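Local structure of MerB2 (Bacillus megaterium, 5C17) at residues 171-174 and 175-178; 49-52 and 53-56. The protein probably acts as an alkylmercury lyase, cleaving the carbon-mercury bond of organomercurials, and here holds a mercury(II) ion. All coordinates share one frame; numbering follows the deposited sequence.

Interaction 1: residues 171-174 and 175-178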
ATOM      1  N   PHE A 171      -4.049  13.327   7.288  1.00  8.52           N
ATOM      2  CA  PHE A 171      -4.461  14.652   7.722  1.00  8.87           C
ATOM      3  C   PHE A 171      -3.684  15.008   9.001  1.00  8.73           C
ATOM      4  O   PHE A 171      -3.478  14.192   9.883  1.00  9.53           O
ATOM      5  CB  PHE A 171      -5.977  14.831   7.918  1.00  8.97           C
ATOM      6  CG  PHE A 171      -6.732  14.868   6.625  1.00  9.23           C
ATOM      7  CD1 PHE A 171      -6.618  15.950   5.780  1.00  9.73           C
ATOM      8  CD2 PHE A 171      -7.511  13.796   6.210  1.00 10.53           C
ATOM      9  CE1 PHE A 171      -7.257  15.969   4.576  1.00 10.60           C
ATOM     10  CE2 PHE A 171      -8.181  13.824   4.994  1.00 10.54           C
ATOM     11  CZ  PHE A 171      -8.044  14.922   4.186  1.00 10.23           C
ATOM     12  N   SER A 172      -3.300  16.268   9.109  1.00  9.07           N
ATOM     13  CA  SER A 172      -2.559  16.749  10.264  1.00 10.41           C
ATOM     14  C   SER A 172      -3.366  16.724  11.558  1.00 10.18           C
ATOM     15  O   SER A 172      -2.787  16.743  12.628  1.00 11.30           O
ATOM     16  CB  SER A 172      -2.096  18.177   9.989  1.00 11.57           C
ATOM     17  OG  SER A 172      -3.151  18.977   9.492  1.00 12.69           O
ATOM     18  N   SER A 173      -4.693  16.713  11.440  1.00  9.80           N
ATOM     19  CA  SER A 173      -5.602  16.652  12.578  1.00  9.25           C
ATOM     20  C   SER A 173      -6.983  16.293  12.077  1.00  9.79           C
ATOM     21  O   SER A 173      -7.279  16.441  10.891  1.00 10.64           O
ATOM     22  CB  SER A 173      -5.687  17.997  13.305  1.00 10.01           C
ATOM     23  OG  SER A 173      -6.330  18.954  12.481  1.00 12.10           O
ATOM     24  N   VAL A 174      -7.847  15.880  12.995  1.00  9.94           N
ATOM     25  CA  VAL A 174      -9.250  15.666  12.637  1.00 10.25           C
ATOM     26  C   VAL A 174      -9.900  16.996  12.226  1.00 11.09           C
ATOM     27  O   VAL A 174     -10.723  17.036  11.319  1.00 11.93           O
ATOM     28  CB  VAL A 174     -10.041  15.011  13.793  1.00 11.37           C
ATOM     29  CG1 VAL A 174     -11.532  14.929  13.443  1.00 12.40           C
ATOM     30  CG2 VAL A 174      -9.473  13.616  14.104  1.00 11.77           C
ATOM     31  N   GLU A 175      -9.531  18.075  12.906  1.00 11.02           N
ATOM     32  CA  GLU A 175     -10.094  19.372  12.585  1.00 11.93           C
ATOM     33  C   GLU A 175      -9.756  19.750  11.134  1.00 11.04           C
ATOM     34  O   GLU A 175     -10.588  20.270  10.408  1.00 11.69           O
ATOM     35  CB  GLU A 175      -9.602  20.423  13.583  1.00 13.23           C
ATOM     36  CG  GLU A 175     -10.117  20.227  15.027  1.00 14.16           C
ATOM     37  CD  GLU A 175      -9.534  19.025  15.757  1.00 14.68           C
ATOM     38  OE1 GLU A 175      -8.364  18.667  15.519  1.00 14.38           O
ATOM     39  OE2 GLU A 175     -10.259  18.430  16.588  1.00 15.05           O
ATOM     40  N   HIS A 176      -8.544  19.440  10.688  1.00 10.65           N
ATOM     41  CA  HIS A 176      -8.186  19.729   9.299  1.00 11.45           C
ATOM     42  C   HIS A 176      -8.844  18.756   8.314  1.00 10.07           C
ATOM     43  O   HIS A 176      -9.262  19.163   7.229  1.00 11.36           O
ATOM     44  CB  HIS A 176      -6.667  19.786   9.140  1.00 11.94           C
ATOM     45  CG  HIS A 176      -6.064  21.009   9.748  1.00 13.12           C
ATOM     46  ND1 HIS A 176      -4.742  21.088  10.122  1.00 16.56           N
ATOM     47  CD2 HIS A 176      -6.606  22.221  10.015  1.00 16.75           C
ATOM     48  CE1 HIS A 176      -4.500  22.292  10.615  1.00 17.72           C
ATOM     49  NE2 HIS A 176      -5.616  22.995  10.564  1.00 17.16           N
ATOM     50  N   ALA A 177      -8.980  17.490   8.705  1.00 10.35           N
ATOM     51  CA  ALA A 177      -9.755  16.546   7.915  1.00 10.82           C
ATOM     52  C   ALA A 177     -11.172  17.082   7.699  1.00 11.36           C
ATOM     53  O   ALA A 177     -11.743  16.975   6.607  1.00 11.91           O
ATOM     54  CB  ALA A 177      -9.797  15.183   8.589  1.00 11.35           C
ATOM     55  N   ASN A 178     -11.745  17.651   8.755  1.00 12.13           N
ATOM     56  CA  ASN A 178     -13.101  18.191   8.658  1.00 12.93           C
ATOM     57  C   ASN A 178     -13.222  19.400   7.739  1.00 13.98           C
ATOM     58  O   ASN A 178     -14.231  19.553   7.058  1.00 14.82           O
ATOM     59  CB  ASN A 178     -13.655  18.506  10.050  1.00 13.40           C
ATOM     60  CG  ASN A 178     -14.015  17.259  10.812  1.00 15.70           C
ATOM     61  OD1 ASN A 178     -14.219  16.195  10.215  1.00 17.57           O
ATOM     62  ND2 ASN A 178     -14.094  17.367  12.128  1.00 16.12           N
TER
HETATM   63  O   HOH W   1      -7.474  16.155  15.850  1.00 12.21           O
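Phe171 and Ala177 meet with the flat side of the ring against the backbone of the helix. Ala177 CA lies 3.8 Å from the centroid of the Phe171 ring and 16° off its normal, a CH-pi contact over the face. The methyl sits nearer the rim, with Ala177 CB 3.6 Å from Phe171 CD2. The ring reaches this spot because its CG stands beside the backbone N (chi1 -72°).

His176 meets the two serines differently. Ser172 OG comes in at the edge of the imidazole, near its plane, and makes a hydrogen bond of 2.7 Å with His176 ND1. Ser173 OG approaches the same ring obliquely and accepts from His176 N at 2.9 Å. Ser173 is thus the N-cap of the helix. Ser173 O takes Ala177 N at 3.0 Å. Glu175 bends at chi2 (70°), and its OE1 and Val174 N are bridged by one water. The Val174 and Asn178 side chains run alongside each other, Val174 CG1 nearest Asn178 ND2 at 3.8 Å, and Asn178 N donates to Val174 O.

The segment leads from strand 169-171 into helix 174-183. Phe171 also meets the ring of Trp180 on that helix and touches Trp150 of strand 148-151. Ser172 OG has a second, weak bond to Glu128, and Val174 rests on Val148 of the same strand as Trp150.

Interaction 2: residues 49-52 and 53-56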
ATOM      1  N   GLY A  49       8.981 -20.543 -11.849  1.00 12.06           N
ATOM      2  CA  GLY A  49       8.796 -21.786 -12.568  1.00 13.22           C
ATOM      3  C   GLY A  49       7.420 -21.954 -13.194  1.00 14.35           C
ATOM      4  O   GLY A  49       7.095 -23.025 -13.696  1.00 16.10           O
ATOM      5  N   ILE A  50       6.604 -20.902 -13.157  1.00 13.12           N
ATOM      6  CA  ILE A  50       5.255 -20.942 -13.707  1.00 12.74           C
ATOM      7  C   ILE A  50       5.322 -20.807 -15.233  1.00 13.18           C
ATOM      8  O   ILE A  50       6.173 -20.115 -15.755  1.00 14.41           O
ATOM      9  CB  ILE A  50       4.404 -19.825 -13.045  1.00 13.04           C
ATOM     10  CG1 ILE A  50       4.287 -20.098 -11.540  1.00 12.99           C
ATOM     11  CG2 ILE A  50       3.013 -19.740 -13.658  1.00 13.91           C
ATOM     12  CD1 ILE A  50       3.709 -18.981 -10.738  1.00 13.78           C
ATOM     13  N   ASN A  51       4.415 -21.488 -15.925  1.00 14.39           N
ATOM     14  CA  ASN A  51       4.316 -21.421 -17.377  1.00 16.32           C
ATOM     15  C   ASN A  51       4.281 -19.971 -17.835  1.00 14.22           C
ATOM     16  O   ASN A  51       3.683 -19.119 -17.178  1.00 13.45           O
ATOM     17  CB  ASN A  51       3.065 -22.154 -17.865  1.00 22.71           C
ATOM     18  CG  ASN A  51       2.589 -21.659 -19.216  1.00 29.29           C
ATOM     19  OD1 ASN A  51       1.705 -20.807 -19.303  1.00 31.76           O
ATOM     20  ND2 ASN A  51       3.176 -22.192 -20.282  1.00 33.09           N
ATOM     21  N   THR A  52       4.917 -19.691 -18.965  1.00 13.69           N
ATOM     22  CA  THR A  52       5.056 -18.308 -19.415  1.00 13.83           C
ATOM     23  C   THR A  52       3.706 -17.680 -19.771  1.00 13.70           C
ATOM     24  O   THR A  52       3.512 -16.492 -19.540  1.00 14.15           O
ATOM     25  CB  THR A  52       6.076 -18.166 -20.585  1.00 14.33           C
ATOM     26  OG1 THR A  52       5.541 -18.740 -21.770  1.00 15.76           O
ATOM     27  CG2 THR A  52       7.373 -18.856 -20.232  1.00 15.42           C
ATOM     28  N   LYS A  53       2.764 -18.463 -20.287  1.00 13.54           N
ATOM     29  CA  LYS A  53       1.448 -17.917 -20.616  1.00 14.46           C
ATOM     30  C   LYS A  53       0.671 -17.555 -19.353  1.00 13.25           C
ATOM     31  O   LYS A  53      -0.058 -16.566 -19.324  1.00 13.47           O
ATOM     32  CB  LYS A  53       0.647 -18.883 -21.492  1.00 18.07           C
ATOM     33  CG  LYS A  53       1.224 -19.004 -22.905  1.00 22.44           C
ATOM     34  CD  LYS A  53       0.287 -19.759 -23.841  1.00 27.05           C
ATOM     35  CE  LYS A  53       0.743 -19.659 -25.296  1.00 30.56           C
ATOM     36  NZ  LYS A  53       0.987 -18.243 -25.749  1.00 32.63           N
ATOM     37  N   THR A  54       0.838 -18.345 -18.299  1.00 12.25           N
ATOM     38  CA  THR A  54       0.162 -18.059 -17.027  1.00 12.64           C
ATOM     39  C   THR A  54       0.779 -16.840 -16.366  1.00 11.47           C
ATOM     40  O   THR A  54       0.061 -15.985 -15.854  1.00 11.26           O
ATOM     41  CB  THR A  54       0.194 -19.270 -16.086  1.00 13.85           C
ATOM     42  OG1 THR A  54      -0.486 -20.357 -16.713  1.00 15.89           O
ATOM     43  CG2 THR A  54      -0.477 -18.971 -14.745  1.00 13.36           C
ATOM     44  N   VAL A  55       2.100 -16.713 -16.390  1.00 11.95           N
ATOM     45  CA  VAL A  55       2.712 -15.508 -15.853  1.00 11.18           C
ATOM     46  C   VAL A  55       2.156 -14.281 -16.572  1.00 11.95           C
ATOM     47  O   VAL A  55       1.790 -13.297 -15.949  1.00 11.94           O
ATOM     48  CB  VAL A  55       4.236 -15.545 -15.973  1.00 12.03           C
ATOM     49  CG1 VAL A  55       4.851 -14.173 -15.652  1.00 13.75           C
ATOM     50  CG2 VAL A  55       4.798 -16.623 -15.049  1.00 12.70           C
ATOM     51  N   GLN A  56       2.102 -14.340 -17.894  1.00 11.68           N
ATOM     52  CA  GLN A  56       1.608 -13.231 -18.681  1.00 12.92           C
ATOM     53  C   GLN A  56       0.174 -12.863 -18.298  1.00 12.02           C
ATOM     54  O   GLN A  56      -0.138 -11.689 -18.093  1.00 12.08           O
ATOM     55  CB  GLN A  56       1.697 -13.596 -20.161  1.00 14.49           C
ATOM     56  CG  GLN A  56       1.010 -12.631 -21.125  1.00 20.27           C
ATOM     57  CD  GLN A  56       1.240 -13.031 -22.589  1.00 26.72           C
ATOM     58  OE1 GLN A  56       1.856 -12.292 -23.355  1.00 30.37           O
ATOM     59  NE2 GLN A  56       0.764 -14.215 -22.966  1.00 28.65           N
TER
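The carboxamide of Asn51 is the flat group that meets the start of helix 52-64, and it does so at its oxygen end. Thr54 N donates to Asn51 OD1 at 2.8 Å. This donor is tilted 25° from the amide plane, so it comes neither straight over a face nor squarely in plane. Lys53 crowds the same oxygen: Lys53 CB is 3.1 Å from Asn51 OD1. Thr54 OG1 is 3.4 Å from Asn51 OD1, a weak bond, and this hydroxyl has another acceptor within reach. With CG anti to the backbone N (chi1 156°), the amide oxygen reaches the first-turn N-H groups. The bond to Thr54 N makes Asn51 the N-cap.

The backbone then takes over. Val55 N bonds to Asn51 O at 3.0 Å. Gln56 N bonds to Thr52 O at 3.1 Å.

Just before the cap, Ile50 meets Val55 and Thr54. Ile50 CB lies 3.8 Å from Val55 CG2. These residues precede the N-cap by one and follow it by four, the positions of a hydrophobic staple. Ile50 also crosses Thr54 at about a right angle, its CG2 against the Thr54 methyl. Val55 continues onto Leu44 and Ile45 of helix 41-48.

The chemistry is that of a neutral cap at the surface. An uncharged amide oxygen accepts an N-H of the first turn, which has no regular helical carbonyl four residues back to bond to. Its partial negative charge should suit the positive end of the helix dipole.

Overall arrangement
Interactions 1 and 2 are both helix N-termini, and each uses a polar side chain as N-cap: a serine hydroxyl at 171-178, an asparagine amide at 49-56. They do not touch. Their centres are 46 Å apart, their nearest atoms about 35 Å, and they lie on opposite sides of the chain's centre. Interaction 2 comes first in the sequence and joins two helices, whereas interaction 1 joins a strand to a helix. The mercury ion is bound by Cys102 and Cys165, in a pocket that also holds the dithiol ligand. Neither interaction supplies a residue to that site. The Phe171 side chain of interaction 1 is about 14 Å from the mercury.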